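Local coordinates for protein putative P4-specific DNA primase (Enterobacteria phage P4, PDB 1KA8) that synthesises short RNA primers, unwinds DNA and specifically binds the phage P4 replication origin, the last of these through its winged-helix origin-binding domain, at residues G20-N25 and G82-L87. Numbering follows the deposited sequence.
Sequences GMYMGN and GIQTNL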
ATOM      1  N   GLY A  20     -18.746   3.250 -10.304  1.00 50.21           N
ATOM      2  CA  GLY A  20     -18.517   1.826 -10.142  1.00 47.99           C
ATOM      3  C   GLY A  20     -18.906   1.298  -8.768  1.00 45.19           C
ATOM      4  O   GLY A  20     -19.914   1.723  -8.189  1.00 47.08           O
ATOM      5  N   MET A  21     -18.096   0.372  -8.248  1.00 40.33           N
ATOM      6  CA  MET A  21     -18.325  -0.240  -6.940  1.00 34.87           C
ATOM      7  C   MET A  21     -18.387   0.731  -5.776  1.00 36.15           C
ATOM      8  O   MET A  21     -17.877   1.850  -5.836  1.00 35.45           O
ATOM      9  CB  MET A  21     -17.233  -1.268  -6.645  1.00 28.89           C
ATOM     10  CG  MET A  21     -17.371  -2.524  -7.435  1.00 20.72           C
ATOM     11  SD  MET A  21     -15.896  -3.497  -7.431  1.00 11.38           S
ATOM     12  CE  MET A  21     -16.469  -4.755  -6.290  1.00  8.66           C
ATOM     13  N   TYR A  22     -19.024   0.282  -4.709  1.00 37.54           N
ATOM     14  CA  TYR A  22     -19.117   1.071  -3.496  1.00 40.43           C
ATOM     15  C   TYR A  22     -18.059   0.551  -2.478  1.00 40.31           C
ATOM     16  O   TYR A  22     -17.783  -0.662  -2.377  1.00 39.98           O
ATOM     17  CB  TYR A  22     -20.523   0.944  -2.895  1.00 44.27           C
ATOM     18  CG  TYR A  22     -21.563   1.930  -3.411  1.00 48.62           C
ATOM     19  CD1 TYR A  22     -22.373   1.630  -4.509  1.00 48.51           C
ATOM     20  CD2 TYR A  22     -21.789   3.140  -2.737  1.00 50.86           C
ATOM     21  CE1 TYR A  22     -23.394   2.508  -4.913  1.00 49.69           C
ATOM     22  CE2 TYR A  22     -22.798   4.023  -3.128  1.00 52.56           C
ATOM     23  CZ  TYR A  22     -23.606   3.706  -4.215  1.00 53.08           C
ATOM     24  OH  TYR A  22     -24.626   4.586  -4.572  1.00 55.29           O
ATOM     25  N   MET A  23     -17.452   1.460  -1.734  1.00 38.07           N
ATOM     26  CA  MET A  23     -16.472   1.052  -0.743  1.00 36.82           C
ATOM     27  C   MET A  23     -17.265   0.571   0.454  1.00 37.14           C
ATOM     28  O   MET A  23     -17.343   1.299   1.432  1.00 38.97           O
ATOM     29  CB  MET A  23     -15.631   2.269  -0.307  1.00 33.08           C
ATOM     30  CG  MET A  23     -14.483   1.932   0.639  1.00 26.68           C
ATOM     31  SD  MET A  23     -13.422   0.805  -0.210  1.00 26.80           S
ATOM     32  CE  MET A  23     -12.602   1.938  -1.201  1.00 20.65           C
ATOM     33  N   GLY A  24     -17.858  -0.619   0.405  1.00 36.51           N
ATOM     34  CA  GLY A  24     -18.657  -1.059   1.548  1.00 37.17           C
ATOM     35  C   GLY A  24     -17.959  -0.978   2.905  1.00 39.58           C
ATOM     36  O   GLY A  24     -17.141  -0.094   3.159  1.00 41.57           O
ATOM     37  N   ASN A  25     -18.294  -1.890   3.807  1.00 37.31           N
ATOM     38  CA  ASN A  25     -17.638  -1.906   5.098  1.00 32.89           C
ATOM     39  C   ASN A  25     -18.006  -3.208   5.770  1.00 34.34           C
ATOM     40  O   ASN A  25     -18.911  -3.911   5.329  1.00 38.53           O
ATOM     41  CB  ASN A  25     -18.038  -0.697   5.916  1.00 25.29           C
ATOM     42  CG  ASN A  25     -19.458  -0.746   6.326  1.00 24.69           C
ATOM     43  OD1 ASN A  25     -20.096   0.283   6.485  1.00 28.53           O
ATOM     44  ND2 ASN A  25     -19.978  -1.946   6.515  1.00 22.54           N
ATOM     45  N   GLY A  82     -23.542   5.904   0.307  1.00 56.97           N
ATOM     46  CA  GLY A  82     -22.171   5.800   0.795  1.00 53.66           C
ATOM     47  C   GLY A  82     -21.136   6.301  -0.186  1.00 52.17           C
ATOM     48  O   GLY A  82     -21.467   7.086  -1.063  1.00 54.89           O
ATOM     49  N   ILE A  83     -19.886   5.863  -0.050  1.00 50.97           N
ATOM     50  CA  ILE A  83     -18.852   6.309  -0.976  1.00 49.60           C
ATOM     51  C   ILE A  83     -18.804   5.372  -2.161  1.00 49.44           C
ATOM     52  O   ILE A  83     -18.692   4.152  -2.004  1.00 49.17           O
ATOM     53  CB  ILE A  83     -17.456   6.377  -0.318  1.00 48.74           C
ATOM     54  CG1 ILE A  83     -17.407   7.538   0.680  1.00 49.73           C
ATOM     55  CG2 ILE A  83     -16.389   6.603  -1.382  1.00 46.71           C
ATOM     56  CD1 ILE A  83     -18.404   7.435   1.835  1.00 51.22           C
ATOM     57  N   GLN A  84     -18.917   5.949  -3.353  1.00 49.80           N
ATOM     58  CA  GLN A  84     -18.881   5.154  -4.568  1.00 49.41           C
ATOM     59  C   GLN A  84     -17.614   5.462  -5.339  1.00 48.35           C
ATOM     60  O   GLN A  84     -17.197   6.616  -5.440  1.00 49.17           O
ATOM     61  CB  GLN A  84     -20.094   5.431  -5.449  1.00 51.05           C
ATOM     62  CG  GLN A  84     -20.139   4.493  -6.622  1.00 52.70           C
ATOM     63  CD  GLN A  84     -21.350   4.684  -7.473  1.00 53.96           C
ATOM     64  OE1 GLN A  84     -21.573   3.925  -8.413  1.00 53.73           O
ATOM     65  NE2 GLN A  84     -22.149   5.701  -7.161  1.00 55.66           N
ATOM     66  N   THR A  85     -17.006   4.416  -5.881  1.00 46.05           N
ATOM     67  CA  THR A  85     -15.762   4.567  -6.621  1.00 44.27           C
ATOM     68  C   THR A  85     -15.986   4.508  -8.124  1.00 44.43           C
ATOM     69  O   THR A  85     -17.114   4.422  -8.592  1.00 44.17           O
ATOM     70  CB  THR A  85     -14.745   3.465  -6.222  1.00 42.59           C
ATOM     71  OG1 THR A  85     -15.076   2.230  -6.876  1.00 45.33           O
ATOM     72  CG2 THR A  85     -14.767   3.253  -4.721  1.00 42.12           C
ATOM     73  N   ASN A  86     -14.902   4.557  -8.878  1.00 42.62           N
ATOM     74  CA  ASN A  86     -14.983   4.482 -10.317  1.00 40.33           C
ATOM     75  C   ASN A  86     -14.293   3.185 -10.686  1.00 38.45           C
ATOM     76  O   ASN A  86     -13.564   3.121 -11.683  1.00 39.91           O
ATOM     77  CB  ASN A  86     -14.224   5.635 -10.948  1.00 44.28           C
ATOM     78  CG  ASN A  86     -12.735   5.534 -10.709  1.00 48.98           C
ATOM     79  OD1 ASN A  86     -12.296   5.483  -9.568  1.00 52.94           O
ATOM     80  ND2 ASN A  86     -11.950   5.496 -11.780  1.00 48.56           N
ATOM     81  N   LEU A  87     -14.514   2.144  -9.890  1.00 34.33           N
ATOM     82  CA  LEU A  87     -13.842   0.884 -10.170  1.00 32.97           C
ATOM     83  C   LEU A  87     -14.771  -0.305 -10.349  1.00 31.57           C
ATOM     84  O   LEU A  87     -15.861  -0.353  -9.778  1.00 28.32           O
ATOM     85  CB  LEU A  87     -12.851   0.574  -9.042  1.00 34.11           C
ATOM     86  CG  LEU A  87     -11.967   1.725  -8.555  1.00 40.31           C
ATOM     87  CD1 LEU A  87     -11.493   1.443  -7.130  1.00 40.94           C
ATOM     88  CD2 LEU A  87     -10.803   1.932  -9.518  1.00 40.52           C
TER
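The Tyr22 ring lies over the side chain of Gln84, with CB of Gln84 4.0 Å from the ring centroid, displaced toward the rim, in a CH-pi contact. Gln84 CG is anti to the backbone N (chi1 -173°) and the chain beyond it is extended, which carries the amide under the CE1 and CZ side of the ring, the two planes 10° apart. Backbone bonds flank the Tyr22-Gln84 bridge along the chains. Met23 N donates to Ile83 O at 3.0 Å, while Met21 O is gripped twice: Thr85 N donates to Met21 O at 2.7 Å, and Thr85 OG1, above the carbonyl plane, donates to it at 3.0 Å. The same OG1 accepts from Leu87 N, forming an ST turn where strand 82-89 is interrupted. In this winged-helix domain, the loop between strand 12-14 and helix 37-47 is thereby bridged, at Tyr22 and Gln84, to the central strand of the antiparallel sheet. Past the turn, Met21 N reaches Leu87 O at 2.8 Å, and CA of Gly20 lies 3.5 Å from that oxygen in a CA-H...O contact. Met23 meets Ile83 CB to CB, then bends at chi2 and chi3 among Leu56, Phe59 and Leu63 of helix 56-69.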